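Local coordinates for kinetochore protein mis18 (PDB 5J6P) that acts in the CENP-A recruiting complex, maintaining CENP-A and mis6 at kinetochores and keeping histones of the centromeric central core deacetylated, at residues A[24-27]-A[28-31]; A[75-79]-A[80-84]; A[89-92]-A[93-96]. One frame throughout, in Å; residues are numbered along the deposited sequence.

Contact 1: residues A[24-27]-A[28-31]; sequences ISHR and EYLS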
loop_
_atom_site.group_PDB
_atom_site.type_symbol
_atom_site.label_atom_id
_atom_site.label_comp_id
_atom_site.label_asym_id
_atom_site.label_seq_id
_atom_site.Cartn_x
_atom_site.Cartn_y
_atom_site.Cartn_z
ATOM N N ILE A 24 3.136 -4.807 -19.164
ATOM C CA ILE A 24 3.313 -3.757 -20.172
ATOM C C ILE A 24 2.484 -2.567 -19.710
ATOM O O ILE A 24 1.715 -2.734 -18.767
ATOM C CB ILE A 24 2.789 -4.258 -21.531
ATOM C CG1 ILE A 24 2.989 -3.234 -22.678
ATOM C CG2 ILE A 24 1.315 -4.640 -21.411
ATOM C CD1 ILE A 24 4.410 -2.732 -22.883
ATOM N N SER A 25 2.642 -1.392 -20.334
ATOM C CA SER A 25 1.702 -0.268 -20.178
ATOM C C SER A 25 1.670 0.711 -21.365
ATOM O O SER A 25 2.591 0.729 -22.171
ATOM C CB SER A 25 2.055 0.489 -18.914
ATOM O OG SER A 25 3.303 1.111 -19.068
ATOM N N HIS A 26 0.628 1.551 -21.420
ATOM C CA HIS A 26 0.274 2.359 -22.618
ATOM C C HIS A 26 -0.037 3.815 -22.322
ATOM O O HIS A 26 -1.120 4.167 -21.835
ATOM C CB HIS A 26 -0.969 1.788 -23.321
ATOM C CG HIS A 26 -0.907 0.318 -23.554
ATOM N ND1 HIS A 26 -0.669 -0.228 -24.794
ATOM C CD2 HIS A 26 -1.035 -0.724 -22.699
ATOM C CE1 HIS A 26 -0.655 -1.545 -24.696
ATOM N NE2 HIS A 26 -0.876 -1.870 -23.436
ATOM N N ARG A 27 0.872 4.679 -22.711
ATOM C CA ARG A 27 0.743 6.081 -22.370
ATOM C C ARG A 27 -0.499 6.708 -23.002
ATOM O O ARG A 27 -1.140 7.574 -22.402
ATOM C CB ARG A 27 2.010 6.855 -22.780
ATOM C CG ARG A 27 3.282 6.383 -22.082
ATOM C CD ARG A 27 4.499 7.235 -22.444
ATOM N NE ARG A 27 5.332 7.498 -21.265
ATOM C CZ ARG A 27 6.574 7.987 -21.271
ATOM N NH1 ARG A 27 7.208 8.294 -22.406
ATOM N NH2 ARG A 27 7.194 8.171 -20.108
ATOM N N GLU A 28 -0.863 6.238 -24.188
ATOM C CA GLU A 28 -1.907 6.886 -24.999
ATOM C C GLU A 28 -3.269 6.546 -24.376
ATOM O O GLU A 28 -4.213 7.333 -24.485
ATOM C CB GLU A 28 -1.851 6.473 -26.495
ATOM C CG GLU A 28 -0.467 6.109 -27.065
ATOM C CD GLU A 28 -0.024 4.659 -26.784
ATOM O OE1 GLU A 28 1.162 4.448 -26.427
ATOM O OE2 GLU A 28 -0.857 3.728 -26.886
ATOM N N TYR A 29 -3.362 5.386 -23.708
ATOM C CA TYR A 29 -4.560 5.034 -22.919
ATOM C C TYR A 29 -4.473 5.374 -21.405
ATOM O O TYR A 29 -5.421 5.131 -20.665
ATOM C CB TYR A 29 -4.918 3.564 -23.160
ATOM C CG TYR A 29 -5.088 3.296 -24.634
ATOM C CD1 TYR A 29 -6.137 3.895 -25.350
ATOM C CD2 TYR A 29 -4.172 2.502 -25.337
ATOM C CE1 TYR A 29 -6.288 3.696 -26.715
ATOM C CE2 TYR A 29 -4.320 2.293 -26.698
ATOM C CZ TYR A 29 -5.380 2.893 -27.377
ATOM O OH TYR A 29 -5.531 2.695 -28.724
ATOM N N LEU A 30 -3.368 5.981 -20.970
ATOM C CA LEU A 30 -3.146 6.336 -19.573
ATOM C C LEU A 30 -3.537 5.150 -18.704
ATOM O O LEU A 30 -4.328 5.308 -17.779
ATOM C CB LEU A 30 -3.923 7.618 -19.200
ATOM C CG LEU A 30 -3.650 8.895 -20.045
ATOM C CD1 LEU A 30 -4.959 9.587 -20.435
ATOM C CD2 LEU A 30 -2.682 9.886 -19.385
ATOM N N SER A 31 -2.979 3.980 -19.056
ATOM C CA SER A 31 -3.282 2.659 -18.465
ATOM C C SER A 31 -2.006 1.853 -18.211
ATOM O O SER A 31 -0.953 2.186 -18.753
ATOM C CB SER A 31 -4.156 1.825 -19.413
ATOM O OG SER A 31 -3.396 0.896 -20.199
#
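His26 and Ser31 face each other as an antiparallel hydrogen-bonded pair, and their backbones are joined by two nearly straight bonds. His26 N donates to Ser31 O at 3.2 Å with an N-H...O angle of 168°, although the donor stands well above the carbonyl plane. The return bond from Ser31 N to His26 O, at 3.3 Å, is long and weak. His26 O also takes a second weak bond, from Tyr29 N at 3.2 Å and strongly bent, so two amides share one acceptor. One residue further on, Leu30 N reaches Arg27 O at 3.1 Å, coming in over the carbonyl plane rather than within it. Together these bonds close the tip of the beta hairpin that joins strands 22-26 and 31-34. Leu30 and Ser31 both lie opposite His26, which makes a G1 beta bulge, and Leu30, the bulged residue, has the left-handed backbone conformation that this bulge uses. Ile24 continues the hairpin ladder with Thr33.

The side chains meet more loosely. With CG opposite its carbonyl carbon (chi1 -49°), His26 places its imidazole on the same face of the sheet as Ser31, whose OG sits obliquely 3.8 Å from His26 CD2. Glu28 OE2 lies at an edge of the imidazole, near its plane, but 4.5 Å from His26 ND1, too far for a salt bridge. Tyr29 turns its ring edge to His26, with Tyr29 CD2 lying 3.9 Å from His26 CB.

Contact 2: residues A[75-79]-A[80-84]; sequences NSTPI and YLDDI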
loop_
_atom_site.group_PDB
_atom_site.type_symbol
_atom_site.label_atom_id
_atom_site.label_comp_id
_atom_site.label_asym_id
_atom_site.label_seq_id
_atom_site.Cartn_x
_atom_site.Cartn_y
_atom_site.Cartn_z
ATOM N N ASN A 75 -11.029 -9.414 -22.850
ATOM C CA ASN A 75 -11.365 -10.830 -23.039
ATOM C C ASN A 75 -11.053 -11.302 -24.464
ATOM O O ASN A 75 -10.685 -12.476 -24.655
ATOM C CB ASN A 75 -12.852 -11.092 -22.755
ATOM C CG ASN A 75 -13.359 -10.363 -21.525
ATOM O OD1 ASN A 75 -13.137 -10.789 -20.392
ATOM N ND2 ASN A 75 -14.053 -9.267 -21.744
ATOM N N SER A 76 -11.216 -10.388 -25.436
ATOM C CA SER A 76 -10.998 -10.659 -26.845
ATOM C C SER A 76 -10.194 -9.576 -27.456
ATOM O O SER A 76 -10.559 -8.407 -27.386
ATOM C CB SER A 76 -12.306 -10.734 -27.636
ATOM O OG SER A 76 -13.112 -11.775 -27.139
ATOM N N THR A 77 -9.128 -9.994 -28.120
ATOM C CA THR A 77 -8.199 -9.090 -28.764
ATOM C C THR A 77 -7.800 -9.605 -30.148
ATOM O O THR A 77 -8.034 -10.805 -30.478
ATOM C CB THR A 77 -6.924 -8.957 -27.905
ATOM O OG1 THR A 77 -6.487 -10.255 -27.454
ATOM C CG2 THR A 77 -7.208 -8.108 -26.709
ATOM N N PRO A 78 -7.197 -8.703 -30.960
ATOM C CA PRO A 78 -6.403 -9.059 -32.124
ATOM C C PRO A 78 -5.130 -9.774 -31.689
ATOM O O PRO A 78 -4.998 -10.086 -30.515
ATOM C CB PRO A 78 -5.992 -7.689 -32.670
ATOM C CG PRO A 78 -7.131 -6.805 -32.342
ATOM C CD PRO A 78 -7.477 -7.251 -30.950
ATOM N N ILE A 79 -4.231 -10.072 -32.625
ATOM C CA ILE A 79 -2.920 -10.694 -32.288
ATOM C C ILE A 79 -2.064 -9.815 -31.448
ATOM O O ILE A 79 -1.415 -10.301 -30.517
ATOM C CB ILE A 79 -1.988 -11.107 -33.489
ATOM C CG1 ILE A 79 -2.083 -10.125 -34.691
ATOM C CG2 ILE A 79 -2.109 -12.598 -33.836
ATOM C CD1 ILE A 79 -3.196 -10.396 -35.698
ATOM N N TYR A 80 -2.048 -8.534 -31.807
ATOM C CA TYR A 80 -1.037 -7.640 -31.295
ATOM C C TYR A 80 -1.260 -7.327 -29.799
ATOM O O TYR A 80 -0.307 -7.299 -28.994
ATOM C CB TYR A 80 -0.841 -6.404 -32.193
ATOM C CG TYR A 80 -2.065 -5.624 -32.635
ATOM C CD1 TYR A 80 -2.835 -6.023 -33.743
ATOM C CD2 TYR A 80 -2.422 -4.442 -31.995
ATOM C CE1 TYR A 80 -3.946 -5.282 -34.152
ATOM C CE2 TYR A 80 -3.524 -3.696 -32.404
ATOM C CZ TYR A 80 -4.283 -4.113 -33.474
ATOM O OH TYR A 80 -5.371 -3.355 -33.859
ATOM N N LEU A 81 -2.530 -7.208 -29.416
ATOM C CA LEU A 81 -2.913 -7.056 -28.013
ATOM C C LEU A 81 -3.076 -8.362 -27.220
ATOM O O LEU A 81 -3.669 -8.326 -26.136
ATOM C CB LEU A 81 -4.199 -6.222 -27.914
ATOM C CG LEU A 81 -4.073 -4.774 -28.415
ATOM C CD1 LEU A 81 -5.438 -4.086 -28.449
ATOM C CD2 LEU A 81 -3.084 -3.979 -27.575
ATOM N N ASP A 82 -2.526 -9.492 -27.692
ATOM C CA ASP A 82 -2.597 -10.753 -26.916
ATOM C C ASP A 82 -1.870 -10.702 -25.573
ATOM O O ASP A 82 -2.106 -11.580 -24.740
ATOM C CB ASP A 82 -2.083 -11.952 -27.707
ATOM C CG ASP A 82 -3.147 -12.588 -28.564
ATOM O OD1 ASP A 82 -3.884 -11.841 -29.215
ATOM O OD2 ASP A 82 -3.250 -13.838 -28.586
ATOM N N ASP A 83 -0.999 -9.704 -25.368
ATOM C CA ASP A 83 -0.377 -9.421 -24.037
ATOM C C ASP A 83 -1.396 -9.058 -22.968
ATOM O O ASP A 83 -1.334 -9.527 -21.845
ATOM C CB ASP A 83 0.549 -8.222 -24.117
ATOM C CG ASP A 83 1.450 -8.289 -25.277
ATOM O OD1 ASP A 83 2.365 -9.150 -25.213
ATOM O OD2 ASP A 83 1.188 -7.511 -26.241
ATOM N N ILE A 84 -2.316 -8.187 -23.362
ATOM C CA ILE A 84 -3.350 -7.641 -22.509
ATOM C C ILE A 84 -4.374 -8.696 -22.099
ATOM O O ILE A 84 -4.988 -8.604 -21.026
ATOM C CB ILE A 84 -4.103 -6.506 -23.263
ATOM C CG1 ILE A 84 -3.161 -5.420 -23.735
ATOM C CG2 ILE A 84 -5.084 -5.799 -22.382
ATOM C CD1 ILE A 84 -1.997 -5.169 -22.811
#
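A type I beta turn running from Ile79 to Asp82 bends the loop between strands 69-76 and 88-91, and side chains before it fold against residues within it. The turn is closed by Asp82 N, which bonds to Ile79 O at 3.1 Å with an N-H...O angle of 156°, the donor standing above the carbonyl plane. A weak bond from Ile84 N to Leu81 O carries the coil on.

Tyr80 has its CG between backbone N and carbonyl carbon (chi1 49°), which swings the phenol back toward Pro78, two residues earlier. Pro78 CB meets Tyr80 CE1 at 3.5 Å, an oblique approach to the ring, and Pro78 CG lies close to CE1 and CZ. Ile79 CG1 instead sits at the ring edge, 4.3 Å from Tyr80 CD1. Leu55 touches both Pro78 and Tyr80.

Thr77 splits its two branches between different partners. Its OG1 makes only a weak bond to Pro78 O, 3.4 Å away, and is held more firmly by the hydrogen bond with Arg85 NE. Its methyl serves the apolar side: the Thr77 and Leu81 side chains cross at about a right angle, with Thr77 CG2 resting 3.8 Å from Leu81 CB.

Contact 3: residues A[89-92]-A[93-96]; sequences TFSM and DKLQ
The phenyl ring of Phe90 is met obliquely by Leu95, whose CD2 methyl lies 4.1 Å from Phe90 CD1 and 4.0 Å from Phe90 CB. The Phe90 side chain also touches Ile70 and Leu34. The first torsion of Leu95 sets CG opposite the carbonyl carbon, and the turn at chi2 (-76°) then brings CD2 to Phe90 CB and Ser91 O; the same side chain packs on Phe32, Ile70 and Phe7.

Two overlapping type I turns bring Leu95 round to this position. In the first, Lys94 N bonds to Ser91 O at 3.0 Å with an N-H...O angle of 157°, the donor above the carbonyl plane; in the second, Leu95 N makes a weak bond to Met92 O at 3.4 Å. This single coil leads the chain from strand 88-91 in the six-stranded sheet to strand 95-99 in the three-stranded one, within the beta-tent fold of the Yippee-Mis18 family. Replacing Leu95 with an alanine removes CG and both methyls and would probably leave a gap beside Phe90, among Phe32, Ile70 and Phe7.

The zinc ion lies about 9 Å from the Leu95 side chain, held by Cys9, Cys12, Cys63 and Cys66. Ser91 OG lies 4.0 Å from Lys94 CG, alongside the lysine's aliphatic start; beyond it the chain bends at chi2 (-82°) and ends in a salt bridge from NZ to Glu68.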
loop_
_atom_site.group_PDB
_atom_site.type_symbol
_atom_site.label_atom_id
_atom_site.label_comp_id
_atom_site.label_asym_id
_atom_site.label_seq_id
_atom_site.Cartn_x
_atom_site.Cartn_y
_atom_site.Cartn_z
ATOM N N THR A 89 -5.845 -4.882 -16.521
ATOM C CA THR A 89 -5.452 -3.626 -17.126
ATOM C C THR A 89 -6.070 -2.464 -16.354
ATOM O O THR A 89 -7.246 -2.137 -16.508
ATOM C CB THR A 89 -5.884 -3.568 -18.624
ATOM O OG1 THR A 89 -5.296 -4.672 -19.354
ATOM C CG2 THR A 89 -5.484 -2.276 -19.266
ATOM N N PHE A 90 -5.223 -1.805 -15.580
ATOM C CA PHE A 90 -5.606 -0.716 -14.693
ATOM C C PHE A 90 -5.506 0.686 -15.260
ATOM O O PHE A 90 -4.623 1.017 -16.031
ATOM C CB PHE A 90 -4.759 -0.802 -13.417
ATOM C CG PHE A 90 -5.071 -2.018 -12.584
ATOM C CD1 PHE A 90 -6.286 -2.131 -11.941
ATOM C CD2 PHE A 90 -4.178 -3.057 -12.471
ATOM C CE1 PHE A 90 -6.601 -3.271 -11.201
ATOM C CE2 PHE A 90 -4.487 -4.184 -11.737
ATOM C CZ PHE A 90 -5.696 -4.291 -11.086
ATOM N N SER A 91 -6.400 1.523 -14.781
ATOM C CA SER A 91 -6.547 2.895 -15.202
ATOM C C SER A 91 -5.654 3.792 -14.297
ATOM O O SER A 91 -5.852 3.826 -13.106
ATOM C CB SER A 91 -8.054 3.206 -15.074
ATOM O OG SER A 91 -8.447 4.383 -15.730
ATOM N N MET A 92 -4.659 4.494 -14.841
ATOM C CA MET A 92 -3.738 5.278 -13.992
ATOM C C MET A 92 -4.470 6.381 -13.258
ATOM O O MET A 92 -4.040 6.791 -12.196
ATOM C CB MET A 92 -2.614 5.961 -14.774
ATOM C CG MET A 92 -1.628 5.083 -15.535
ATOM S SD MET A 92 -0.850 6.015 -16.906
ATOM C CE MET A 92 0.583 4.989 -17.271
ATOM N N ASP A 93 -5.559 6.871 -13.826
ATOM C CA ASP A 93 -6.342 7.955 -13.215
ATOM C C ASP A 93 -7.033 7.539 -11.943
ATOM O O ASP A 93 -7.492 8.386 -11.175
ATOM C CB ASP A 93 -7.430 8.478 -14.187
ATOM C CG ASP A 93 -7.081 9.838 -14.771
ATOM O OD1 ASP A 93 -5.886 10.069 -15.097
ATOM O OD2 ASP A 93 -8.003 10.680 -14.891
ATOM N N LYS A 94 -7.136 6.229 -11.758
ATOM C CA LYS A 94 -7.899 5.620 -10.699
ATOM C C LYS A 94 -7.034 4.857 -9.727
ATOM O O LYS A 94 -7.551 4.312 -8.789
ATOM C CB LYS A 94 -8.907 4.662 -11.352
ATOM C CG LYS A 94 -9.993 5.351 -12.189
ATOM C CD LYS A 94 -11.078 5.836 -11.259
ATOM C CE LYS A 94 -12.240 6.498 -11.948
ATOM N NZ LYS A 94 -13.259 6.768 -10.899
ATOM N N LEU A 95 -5.733 4.796 -9.954
ATOM C CA LEU A 95 -4.820 4.036 -9.097
ATOM C C LEU A 95 -3.859 5.017 -8.480
ATOM O O LEU A 95 -3.902 6.212 -8.798
ATOM C CB LEU A 95 -4.027 2.980 -9.880
ATOM C CG LEU A 95 -4.665 1.633 -10.162
ATOM C CD1 LEU A 95 -4.675 0.767 -8.939
ATOM C CD2 LEU A 95 -6.081 1.793 -10.678
ATOM N N GLN A 96 -3.007 4.495 -7.593
ATOM C CA GLN A 96 -1.965 5.269 -6.926
ATOM C C GLN A 96 -0.759 4.376 -6.734
ATOM O O GLN A 96 -0.900 3.175 -6.506
ATOM C CB GLN A 96 -2.468 5.698 -5.574
ATOM C CG GLN A 96 -2.310 7.156 -5.284
ATOM C CD GLN A 96 -2.799 7.454 -3.893
ATOM O OE1 GLN A 96 -2.574 6.668 -2.979
ATOM N NE2 GLN A 96 -3.482 8.581 -3.719
#

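The three contacts follow one another along the chain, each a local turn closed before the next opens, and all reach the six-stranded antiparallel sheet. Contact 1 links strands 22-26 and 31-34, contact 2 lies between the neighbouring strands 69-76 and 88-91, and contact 3 leaves that sheet for the three-stranded one. Centres of contacts 1 and 3 are 10 Å apart, and the backbones meet where Leu30 O probably accepts a bond from Met92 N. Contact 2 is 15 Å from contact 1 and 20 Å from contact 3, yet Ile84 packs on Ile24, His26 and Thr89. The turns thus touch one another directly, with contact 3 leading on toward the zinc side.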